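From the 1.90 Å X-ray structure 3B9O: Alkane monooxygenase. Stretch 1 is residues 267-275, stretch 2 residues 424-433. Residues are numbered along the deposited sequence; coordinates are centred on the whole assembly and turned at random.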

# COMPACT_ATOMS: atom_id res chain seq x y z
N LYS A 267 18.35 15.68 4.23
CA LYS A 267 19.64 15.50 3.50
C LYS A 267 19.43 15.28 1.98
O LYS A 267 20.36 15.42 1.20
CB LYS A 267 20.45 14.33 4.08
CG LYS A 267 19.87 12.96 3.70
CD LYS A 267 20.68 11.77 4.18
CE LYS A 267 20.49 11.48 5.64
NZ LYS A 267 19.11 10.93 5.91
N TYR A 268 18.21 14.87 1.58
CA TYR A 268 17.89 14.72 0.17
C TYR A 268 17.28 15.99 -0.42
O TYR A 268 16.92 16.03 -1.59
CB TYR A 268 16.97 13.49 -0.06
CG TYR A 268 17.55 12.22 0.48
CD1 TYR A 268 17.05 11.63 1.61
CD2 TYR A 268 18.64 11.60 -0.15
CE1 TYR A 268 17.58 10.46 2.11
CE2 TYR A 268 19.18 10.41 0.34
CZ TYR A 268 18.66 9.87 1.46
OH TYR A 268 19.21 8.69 1.96
N GLY A 269 17.20 17.03 0.40
CA GLY A 269 16.71 18.32 -0.07
C GLY A 269 15.19 18.39 -0.18
O GLY A 269 14.64 19.30 -0.84
N ARG A 270 14.51 17.47 0.49
CA ARG A 270 13.05 17.35 0.40
C ARG A 270 12.37 18.13 1.49
O ARG A 270 12.80 18.08 2.66
CB ARG A 270 12.64 15.88 0.57
CG ARG A 270 12.92 14.99 -0.60
CD ARG A 270 11.58 14.46 -1.15
NE ARG A 270 11.38 13.19 -0.53
CZ ARG A 270 10.27 12.46 -0.50
NH1 ARG A 270 9.11 12.83 -1.06
NH2 ARG A 270 10.37 11.30 0.10
N ASN A 271 11.29 18.83 1.12
CA ASN A 271 10.40 19.43 2.10
C ASN A 271 9.59 18.30 2.76
O ASN A 271 8.85 17.58 2.11
CB ASN A 271 9.51 20.44 1.41
CG ASN A 271 8.53 21.12 2.35
OD1 ASN A 271 8.32 20.73 3.52
ND2 ASN A 271 7.90 22.17 1.83
N PRO A 272 9.75 18.13 4.08
CA PRO A 272 9.10 16.99 4.78
C PRO A 272 7.55 17.01 4.71
O PRO A 272 6.90 15.96 4.84
CB PRO A 272 9.64 17.10 6.21
CG PRO A 272 9.98 18.59 6.36
CD PRO A 272 10.54 18.96 5.00
N ASP A 273 6.97 18.19 4.49
CA ASP A 273 5.54 18.35 4.26
C ASP A 273 5.11 17.79 2.88
O ASP A 273 3.92 17.79 2.54
CB ASP A 273 5.13 19.82 4.38
CG ASP A 273 5.28 20.35 5.81
OD1 ASP A 273 5.32 19.54 6.79
OD2 ASP A 273 5.36 21.58 5.94
N HIS A 274 6.09 17.30 2.10
CA HIS A 274 5.79 16.69 0.82
C HIS A 274 5.71 15.16 0.98
O HIS A 274 5.69 14.44 -0.01
CB HIS A 274 6.87 17.06 -0.20
CG HIS A 274 6.77 18.45 -0.71
ND1 HIS A 274 5.85 19.37 -0.24
CD2 HIS A 274 7.49 19.10 -1.66
CE1 HIS A 274 6.02 20.52 -0.88
NE2 HIS A 274 7.00 20.37 -1.75
N ILE A 275 5.71 14.68 2.23
CA ILE A 275 5.55 13.27 2.53
C ILE A 275 4.30 13.16 3.41
O ILE A 275 4.24 13.78 4.47
CB ILE A 275 6.79 12.69 3.31
CG1 ILE A 275 8.12 13.05 2.64
CG2 ILE A 275 6.64 11.17 3.46
CD1 ILE A 275 9.37 12.80 3.53
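Stretch 2, residues 424-433: LPDDHIAARY

Stretch 2 lies against stretch 1 as one loop on another, a small and largely polar contact that centres on Asp 427 and is held by a single, very short hydrogen bond from the backbone of stretch 1. The two segments are far apart in sequence, and together they bury 358 Å² between them.

Neither stretch is a regular helix or strand over its whole length. In stretch 2, Pro 425 to His 428 form a type I beta turn, closed by His 428 N to Pro 425 O at 3.2 Å, and a 3-10 segment follows from Ile 429 to Tyr 433. The chains run in opposite senses: Tyr 268 lies nearest Ile 429 (CA to CA 7.6 Å), Arg 270 nearest Asp 427 (CA to CA 5.3 Å) and His 274 nearest Pro 425 (CA to CA 8.2 Å). The approach is therefore tightest in the middle.

There Asp 427 points its CA-to-CB bond toward stretch 1 and has 96 Å² covered, the largest share of any residue. Asp 427 OD1 accepts a hydrogen bond from Asn 271 N at 2.5 Å, nearly straight at 173°. A short carboxylate side chain suits this place, since it can reach a backbone NH without forcing the two main chains together. The same chain packs close to the preceding backbone, with Asp 427 CB 3.6 Å from Gly 269 O. Gly 269 has a positive phi of 79°, a conformation that by itself favours glycine.

Asn 271 also braces its own loop: Asn 271 OD1 accepts from Asp 273 N at 3.0 Å, while Asn 271 O accepts from His 274 N at 2.8 Å. These bonds tie it to the short 3-10 segment 272-274, which carries His 274 toward stretch 2. The imidazole of His 274 fills the space beside both Pro 425 and Asp 427, the proline offering a compact apolar surface.

Next to the centre, Arg 270 NH1 comes within 3.8 Å of His 428 CD2. The guanidinium's hydrogen bonds are made elsewhere in the structure, so this is packing beside an already engaged group. The CA-to-CB bond of His 428 points away from stretch 1, but the end of the side chain comes nearer; His 428 ND1 accepts from Ala 430 N at 3.1 Å, steadying the start of the following 3-10 segment.

At the other end the contact loosens. Tyr 268 O is 4.4 Å from Ile 429 CG2 and 4.2 Å from Arg 432 NH2.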

# COMPACT_ATOMS: atom_id res chain seq x y z
N LEU A 424 5.29 15.32 -9.87
CA LEU A 424 6.19 15.36 -8.72
C LEU A 424 6.77 16.77 -8.48
O LEU A 424 7.13 17.46 -9.46
CB LEU A 424 7.34 14.41 -8.99
CG LEU A 424 7.55 13.07 -8.26
CD1 LEU A 424 6.49 12.64 -7.27
CD2 LEU A 424 7.96 11.92 -9.18
N PRO A 425 6.86 17.21 -7.20
CA PRO A 425 7.30 18.60 -6.98
C PRO A 425 8.77 18.76 -7.29
O PRO A 425 9.48 17.75 -7.44
CB PRO A 425 7.00 18.83 -5.51
CG PRO A 425 7.11 17.47 -4.88
CD PRO A 425 6.54 16.52 -5.94
N ASP A 426 9.22 20.01 -7.41
CA ASP A 426 10.62 20.32 -7.76
C ASP A 426 11.63 19.71 -6.79
O ASP A 426 12.77 19.47 -7.15
CB ASP A 426 10.83 21.83 -7.78
CG ASP A 426 10.17 22.50 -8.98
OD1 ASP A 426 9.96 21.83 -10.02
OD2 ASP A 426 9.86 23.71 -8.86
N ASP A 427 11.22 19.52 -5.54
CA ASP A 427 12.17 19.01 -4.53
C ASP A 427 12.28 17.49 -4.42
O ASP A 427 13.17 16.97 -3.72
CB ASP A 427 11.94 19.66 -3.16
CG ASP A 427 10.70 19.18 -2.49
OD1 ASP A 427 10.65 19.18 -1.26
OD2 ASP A 427 9.73 18.83 -3.17
N HIS A 428 11.39 16.78 -5.10
CA HIS A 428 11.54 15.33 -5.27
C HIS A 428 12.74 14.96 -6.18
O HIS A 428 12.98 15.61 -7.18
CB HIS A 428 10.24 14.74 -5.83
CG HIS A 428 10.16 13.25 -5.70
ND1 HIS A 428 10.82 12.39 -6.56
CD2 HIS A 428 9.51 12.47 -4.80
CE1 HIS A 428 10.57 11.14 -6.20
NE2 HIS A 428 9.78 11.16 -5.14
N ILE A 429 13.47 13.89 -5.86
CA ILE A 429 14.68 13.52 -6.66
C ILE A 429 14.43 13.16 -8.16
O ILE A 429 15.30 13.38 -9.02
CB ILE A 429 15.54 12.41 -5.93
CG1 ILE A 429 14.72 11.14 -5.70
CG2 ILE A 429 16.04 12.93 -4.58
CD1 ILE A 429 15.57 9.96 -5.30
N ALA A 430 13.27 12.61 -8.47
CA ALA A 430 12.86 12.34 -9.84
C ALA A 430 12.81 13.58 -10.73
O ALA A 430 12.96 13.47 -11.94
CB ALA A 430 11.52 11.66 -9.87
N ALA A 431 12.58 14.76 -10.13
CA ALA A 431 12.49 16.01 -10.86
C ALA A 431 13.78 16.36 -11.60
O ALA A 431 13.75 17.13 -12.59
CB ALA A 431 12.07 17.15 -9.95
N ARG A 432 14.89 15.80 -11.11
CA ARG A 432 16.23 15.90 -11.75
C ARG A 432 16.25 15.46 -13.20
O ARG A 432 17.08 15.95 -13.97
CB ARG A 432 17.27 15.04 -11.00
CG ARG A 432 17.77 15.67 -9.72
CD ARG A 432 17.98 14.64 -8.63
NE ARG A 432 17.92 15.26 -7.30
CZ ARG A 432 18.96 15.35 -6.47
NH1 ARG A 432 20.14 14.85 -6.84
NH2 ARG A 432 18.82 15.93 -5.28
N TYR A 433 15.37 14.53 -13.58
CA TYR A 433 15.44 13.93 -14.92
C TYR A 433 14.58 14.58 -15.97
O TYR A 433 14.54 14.13 -17.12
CB TYR A 433 15.17 12.43 -14.87
CG TYR A 433 16.01 11.72 -13.85
CD1 TYR A 433 17.40 11.60 -14.00
CD2 TYR A 433 15.42 11.15 -12.74
CE1 TYR A 433 18.18 10.93 -13.03
CE2 TYR A 433 16.15 10.48 -11.79
CZ TYR A 433 17.53 10.38 -11.93
OH TYR A 433 18.22 9.71 -10.95